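Local coordinates for protein S-adenosylmethionine decarboxylase proenzyme (Aquifex aeolicus, PDB 2III) that probably decarboxylates S-adenosylmethionine to S-adenosylmethioninamine, the propylamine donor for spermidine synthesis, using a pyruvoyl group made by self-cleavage of its proenzyme, at residues E25-L30 / I68-E73; A77-Y82 / D95-Q100. All coordinates share one frame; numbering follows the deposited sequence.

Interaction 1 of 2, residues E25-L30 / I68-E73; sequences EDIREL and IHTWPE
Ile27 and Ile68 meet tip to tip, their CG2 methyls 3.3 Å apart, which is tighter than usual for two carbons. Both branches of Ile27 are used. With chi1 at -63° its CG2 lies anti to the backbone N and drops onto Ile68, while Ile27 CG1 carries CD1 to a second point, 3.7 Å from Thr70 CG2. The same Ile27 CD1 also sits 3.7 Å from Ile68 CD1. Ile68 is extended, and the far end of its chain comes up beside Leu30, where the two side chains cross at about a right angle with Leu30 CD2 3.8 Å from Ile68 CD1.

These methyls form part of the layer between helix 24-37 and strand 65-71; the axes of the segments 25-30 and 68-71 approach to 10.4 Å, their N-to-C directions 145° apart. Alternation along the strand sorts the side chains: Ile68 and Thr70 point to the helix, whereas His69, the predicted proton acceptor for processing, points to the other face and hydrogen-bonds through NE2 to His65 of the second subunit. Thr70 gives the helix its methyl and keeps OG1 for the backbone, bonding with Ile21 O and Ala55 N. Beyond the apolar patch, Asp26 on the helix belongs to the magnesium site with Asp19 and Asp22, and its OD2 accepts a hydrogen bond from Arg23 N.

All four touching residues are buried and every cross-contact is carbon to carbon, so helix and strand are held here by dispersion and exclusion of water, with the polar chemistry directed elsewhere.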
loop_
_atom_site.group_PDB
_atom_site.type_symbol
_atom_site.label_atom_id
_atom_site.label_comp_id
_atom_site.label_asym_id
_atom_site.label_seq_id
_atom_site.Cartn_x
_atom_site.Cartn_y
_atom_site.Cartn_z
ATOM N N GLU A 25 6.276 18.142 -4.627
ATOM C CA GLU A 25 5.236 19.032 -5.137
ATOM C C GLU A 25 4.389 18.317 -6.181
ATOM O O GLU A 25 3.162 18.420 -6.167
ATOM C CB GLU A 25 5.857 20.279 -5.779
ATOM C CG GLU A 25 6.672 21.136 -4.832
ATOM C CD GLU A 25 7.756 20.344 -4.123
ATOM O OE1 GLU A 25 8.540 19.655 -4.811
ATOM O OE2 GLU A 25 7.821 20.413 -2.877
ATOM N N ASP A 26 5.055 17.605 -7.090
ATOM C CA ASP A 26 4.369 16.879 -8.156
ATOM C C ASP A 26 3.442 15.784 -7.592
ATOM O O ASP A 26 2.267 15.707 -7.950
ATOM C CB ASP A 26 5.388 16.225 -9.105
ATOM C CG ASP A 26 6.481 17.181 -9.568
ATOM O OD1 ASP A 26 6.170 18.160 -10.278
ATOM O OD2 ASP A 26 7.661 16.938 -9.223
ATOM N N ILE A 27 3.982 14.939 -6.716
ATOM C CA ILE A 27 3.211 13.841 -6.129
ATOM C C ILE A 27 2.020 14.363 -5.337
ATOM O O ILE A 27 0.909 13.832 -5.448
ATOM C CB ILE A 27 4.100 12.962 -5.209
ATOM C CG1 ILE A 27 5.210 12.319 -6.035
ATOM C CG2 ILE A 27 3.272 11.893 -4.526
ATOM C CD1 ILE A 27 4.709 11.592 -7.250
ATOM N N ARG A 28 2.262 15.412 -4.552
ATOM C CA ARG A 28 1.230 16.034 -3.737
ATOM C C ARG A 28 0.098 16.542 -4.605
ATOM O O ARG A 28 -1.064 16.241 -4.344
ATOM C CB ARG A 28 1.829 17.182 -2.922
ATOM C CG ARG A 28 0.823 18.109 -2.248
ATOM C CD ARG A 28 1.487 18.842 -1.086
ATOM N NE ARG A 28 1.307 18.108 0.166
ATOM C CZ ARG A 28 2.148 18.145 1.193
ATOM N NH1 ARG A 28 3.253 18.878 1.126
ATOM N NH2 ARG A 28 1.875 17.457 2.294
ATOM N N GLU A 29 0.424 17.301 -5.643
ATOM C CA GLU A 29 -0.619 17.812 -6.524
ATOM C C GLU A 29 -1.384 16.651 -7.132
ATOM O O GLU A 29 -2.612 16.651 -7.167
ATOM C CB GLU A 29 -0.025 18.655 -7.647
ATOM C CG GLU A 29 0.016 20.136 -7.350
ATOM C CD GLU A 29 0.244 20.960 -8.602
ATOM O OE1 GLU A 29 -0.559 20.830 -9.552
ATOM O OE2 GLU A 29 1.224 21.736 -8.636
ATOM N N LEU A 30 -0.633 15.664 -7.607
ATOM C CA LEU A 30 -1.189 14.474 -8.231
ATOM C C LEU A 30 -2.196 13.742 -7.339
ATOM O O LEU A 30 -3.342 13.521 -7.735
ATOM C CB LEU A 30 -0.054 13.517 -8.604
ATOM C CG LEU A 30 -0.433 12.206 -9.297
ATOM C CD1 LEU A 30 -0.840 12.506 -10.732
ATOM C CD2 LEU A 30 0.749 11.245 -9.272
ATOM N N ILE A 68 2.208 6.074 -3.713
ATOM C CA ILE A 68 3.002 6.208 -4.925
ATOM C C ILE A 68 4.473 6.382 -4.570
ATOM O O ILE A 68 4.833 7.160 -3.688
ATOM C CB ILE A 68 2.563 7.402 -5.796
ATOM C CG1 ILE A 68 3.409 7.427 -7.075
ATOM C CG2 ILE A 68 2.707 8.690 -5.024
ATOM C CD1 ILE A 68 2.958 8.433 -8.123
ATOM N N HIS A 69 5.313 5.625 -5.263
ATOM C CA HIS A 69 6.755 5.661 -5.075
ATOM C C HIS A 69 7.286 5.930 -6.482
ATOM O O HIS A 69 6.776 5.365 -7.458
ATOM C CB HIS A 69 7.225 4.307 -4.535
ATOM C CG HIS A 69 6.577 3.914 -3.237
ATOM N ND1 HIS A 69 6.840 4.556 -2.045
ATOM C CD2 HIS A 69 5.678 2.942 -2.947
ATOM C CE1 HIS A 69 6.133 3.996 -1.077
ATOM N NE2 HIS A 69 5.421 3.013 -1.598
ATOM N N THR A 70 8.286 6.796 -6.610
ATOM C CA THR A 70 8.788 7.120 -7.941
ATOM C C THR A 70 10.297 7.074 -8.139
ATOM O O THR A 70 11.071 7.213 -7.195
ATOM C CB THR A 70 8.299 8.510 -8.388
ATOM O OG1 THR A 70 9.048 9.522 -7.705
ATOM C CG2 THR A 70 6.825 8.681 -8.059
ATOM N N TRP A 71 10.685 6.888 -9.398
ATOM C CA TRP A 71 12.079 6.804 -9.813
ATOM C C TRP A 71 12.193 7.559 -11.124
ATOM O O TRP A 71 12.003 6.988 -12.200
ATOM C CB TRP A 71 12.487 5.347 -10.046
ATOM C CG TRP A 71 12.574 4.523 -8.800
ATOM C CD1 TRP A 71 13.697 4.250 -8.079
ATOM C CD2 TRP A 71 11.489 3.863 -8.129
ATOM N NE1 TRP A 71 13.382 3.457 -6.997
ATOM C CE2 TRP A 71 12.036 3.207 -7.003
ATOM C CE3 TRP A 71 10.110 3.762 -8.370
ATOM C CZ2 TRP A 71 11.250 2.455 -6.114
ATOM C CZ3 TRP A 71 9.328 3.014 -7.487
ATOM C CH2 TRP A 71 9.905 2.371 -6.370
ATOM N N PRO A 72 12.469 8.865 -11.050
ATOM C CA PRO A 72 12.606 9.692 -12.245
ATOM C C PRO A 72 13.572 9.101 -13.281
ATOM O O PRO A 72 13.279 9.100 -14.476
ATOM C CB PRO A 72 13.106 11.016 -11.675
ATOM C CG PRO A 72 12.357 11.101 -10.387
ATOM C CD PRO A 72 12.500 9.696 -9.832
ATOM N N GLU A 73 14.715 8.590 -12.823
ATOM C CA GLU A 73 15.719 8.045 -13.740
ATOM C C GLU A 73 15.209 6.875 -14.568
ATOM O O GLU A 73 15.790 6.554 -15.603
ATOM C CB GLU A 73 16.980 7.604 -12.985
ATOM C CG GLU A 73 16.797 6.341 -12.133
ATOM C CD GLU A 73 16.337 6.633 -10.711
ATOM O OE1 GLU A 73 15.457 7.502 -10.525
ATOM O OE2 GLU A 73 16.855 5.976 -9.780
#

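Interaction 2 of 2, residues A77-Y82 / D95-Q100; sequences ATVDVY and DYIITQ
Val79 and Ile97 join the two layers of an alpha/beta-sandwich, packing strand 76-84 of the antiparallel sheet against helix 87-101. Their side chains slide past each other in opposite directions, and both methyls of Val79 take part. With chi1 at -170°, Val79 CG1 is trans to N across the CA-CB bond and lies 3.9 Å from Ile97 CD1. On the other branch, Val79 CG2 comes within 4.1 Å of Ile97 CG2. Ile97 is thus spread over the valine: Ile97 CG2 meets Val79 at one point, and the extended chi2 (173°) carries Ile97 CD1 on to a second. That same Ile97 CD1 reaches the next inward-facing strand residue, 4.3 Å from Val81 CG2, a looser touch.

Asp80, between the two valines, points away from the helix. On that opposite face its OD1 bonds His8 NE2 and its OD2 forms a salt bridge with Arg113 of the second subunit, so the strand separates an apolar side from a charged, subunit-facing one. Ile97 also touches Leu31 and Ala34 of helix 24-37, which places it where both helices meet over the sheet.

Farther round helix 87-101, Gln100 folds back along its own helix, its CG 3.5 Å above one face of the Tyr96 ring and offset toward the rim. Tyr96 O takes two donors, Gln100 N and the hydroxyl of Thr99, whose OG1 lies 2.8 Å from that oxygen and 22° out of the carbonyl plane.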
loop_
_atom_site.group_PDB
_atom_site.type_symbol
_atom_site.label_atom_id
_atom_site.label_comp_id
_atom_site.label_asym_id
_atom_site.label_seq_id
_atom_site.Cartn_x
_atom_site.Cartn_y
_atom_site.Cartn_z
ATOM N N ALA A 77 6.813 4.933 -11.883
ATOM C CA ALA A 77 6.020 5.259 -10.706
ATOM C C ALA A 77 5.179 4.028 -10.360
ATOM O O ALA A 77 4.514 3.462 -11.222
ATOM C CB ALA A 77 5.110 6.459 -10.989
ATOM N N THR A 78 5.225 3.604 -9.103
ATOM C CA THR A 78 4.439 2.462 -8.666
ATOM C C THR A 78 3.306 3.006 -7.811
ATOM O O THR A 78 3.534 3.651 -6.778
ATOM C CB THR A 78 5.309 1.462 -7.879
ATOM O OG1 THR A 78 6.067 2.153 -6.874
ATOM C CG2 THR A 78 6.259 0.750 -8.839
ATOM N N VAL A 79 2.083 2.741 -8.259
ATOM C CA VAL A 79 0.879 3.249 -7.611
ATOM C C VAL A 79 -0.065 2.217 -6.987
ATOM O O VAL A 79 -0.255 1.126 -7.517
ATOM C CB VAL A 79 0.054 4.060 -8.627
ATOM C CG1 VAL A 79 -1.071 4.796 -7.912
ATOM C CG2 VAL A 79 0.968 5.029 -9.395
ATOM N N ASP A 80 -0.669 2.585 -5.862
ATOM C CA ASP A 80 -1.630 1.721 -5.190
ATOM C C ASP A 80 -2.872 2.523 -4.832
ATOM O O ASP A 80 -2.776 3.590 -4.214
ATOM C CB ASP A 80 -1.059 1.145 -3.885
ATOM C CG ASP A 80 -0.051 0.039 -4.114
ATOM O OD1 ASP A 80 -0.272 -1.069 -3.573
ATOM O OD2 ASP A 80 0.962 0.277 -4.812
ATOM N N VAL A 81 -4.034 2.016 -5.226
ATOM C CA VAL A 81 -5.290 2.660 -4.873
ATOM C C VAL A 81 -6.138 1.577 -4.234
ATOM O O VAL A 81 -6.657 0.701 -4.912
ATOM C CB VAL A 81 -6.023 3.258 -6.085
ATOM C CG1 VAL A 81 -7.388 3.802 -5.649
ATOM C CG2 VAL A 81 -5.199 4.395 -6.667
ATOM N N TYR A 82 -6.257 1.653 -2.914
ATOM C CA TYR A 82 -6.995 0.686 -2.109
ATOM C C TYR A 82 -8.109 1.399 -1.332
ATOM O O TYR A 82 -7.825 2.162 -0.413
ATOM C CB TYR A 82 -5.999 0.024 -1.145
ATOM C CG TYR A 82 -6.524 -1.067 -0.237
ATOM C CD1 TYR A 82 -5.661 -1.719 0.643
ATOM C CD2 TYR A 82 -7.869 -1.457 -0.249
ATOM C CE1 TYR A 82 -6.114 -2.730 1.491
ATOM C CE2 TYR A 82 -8.338 -2.471 0.600
ATOM C CZ TYR A 82 -7.452 -3.102 1.468
ATOM O OH TYR A 82 -7.894 -4.084 2.334
ATOM N N ASP A 95 -7.649 6.075 -12.595
ATOM C CA ASP A 95 -7.784 6.622 -13.953
ATOM C C ASP A 95 -7.202 8.031 -13.979
ATOM O O ASP A 95 -6.533 8.431 -14.942
ATOM C CB ASP A 95 -9.258 6.696 -14.389
ATOM C CG ASP A 95 -9.886 5.329 -14.595
ATOM O OD1 ASP A 95 -9.140 4.350 -14.791
ATOM O OD2 ASP A 95 -11.133 5.237 -14.575
ATOM N N TYR A 96 -7.473 8.786 -12.917
ATOM C CA TYR A 96 -6.976 10.149 -12.808
ATOM C C TYR A 96 -5.448 10.137 -12.770
ATOM O O TYR A 96 -4.793 10.771 -13.593
ATOM C CB TYR A 96 -7.520 10.824 -11.539
ATOM C CG TYR A 96 -7.011 12.237 -11.361
ATOM C CD1 TYR A 96 -7.565 13.298 -12.080
ATOM C CD2 TYR A 96 -5.937 12.506 -10.516
ATOM C CE1 TYR A 96 -7.058 14.594 -11.962
ATOM C CE2 TYR A 96 -5.423 13.793 -10.392
ATOM C CZ TYR A 96 -5.988 14.832 -11.116
ATOM O OH TYR A 96 -5.485 16.106 -10.984
ATOM N N ILE A 97 -4.886 9.409 -11.806
ATOM C CA ILE A 97 -3.440 9.320 -11.665
ATOM C C ILE A 97 -2.765 8.920 -12.981
ATOM O O ILE A 97 -1.796 9.545 -13.406
ATOM C CB ILE A 97 -3.068 8.318 -10.537
ATOM C CG1 ILE A 97 -3.444 8.923 -9.179
ATOM C CG2 ILE A 97 -1.581 7.973 -10.601
ATOM C CD1 ILE A 97 -3.298 7.984 -8.000
ATOM N N ILE A 98 -3.280 7.888 -13.638
ATOM C CA ILE A 98 -2.700 7.445 -14.900
ATOM C C ILE A 98 -2.760 8.521 -15.991
ATOM O O ILE A 98 -1.765 8.767 -16.679
ATOM C CB ILE A 98 -3.389 6.154 -15.413
ATOM C CG1 ILE A 98 -3.019 4.980 -14.504
ATOM C CG2 ILE A 98 -2.951 5.847 -16.851
ATOM C CD1 ILE A 98 -3.692 3.676 -14.878
ATOM N N THR A 99 -3.911 9.166 -16.159
ATOM C CA THR A 99 -4.025 10.196 -17.189
ATOM C C THR A 99 -3.114 11.374 -16.908
ATOM O O THR A 99 -2.574 11.971 -17.834
ATOM C CB THR A 99 -5.456 10.745 -17.332
ATOM O OG1 THR A 99 -5.856 11.354 -16.100
ATOM C CG2 THR A 99 -6.426 9.634 -17.702
ATOM N N GLN A 100 -2.943 11.719 -15.639
ATOM C CA GLN A 100 -2.074 12.839 -15.308
ATOM C C GLN A 100 -0.618 12.493 -15.595
ATOM O O GLN A 100 0.138 13.321 -16.097
ATOM C CB GLN A 100 -2.225 13.227 -13.835
ATOM C CG GLN A 100 -3.613 13.730 -13.475
ATOM C CD GLN A 100 -4.086 14.839 -14.399
ATOM O OE1 GLN A 100 -3.454 15.889 -14.498
ATOM N NE2 GLN A 100 -5.200 14.607 -15.085
#

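From the N terminus, strand 3-14 leads to helix 24-37, which supplies residues 25-30. Interaction 1 then closes a loop of 37 residues, holding strands 42-49 and 55-61, when strand 65-71 packs beneath that helix. Interaction 2 opens after this closure and shuts a shorter loop of 12 residues when helix 87-101 returns over strand 76-84. The two loops run in series, neither nested nor crossed. Strands 65-71 and 76-84 are neighbours in the sheet, joined by a probable hydrogen bond from Thr78 N to His69 O. Above it, Leu30 packs on Tyr96 and Gln100, so the contacts, centred 11 Å apart, share one helical layer on one sheet.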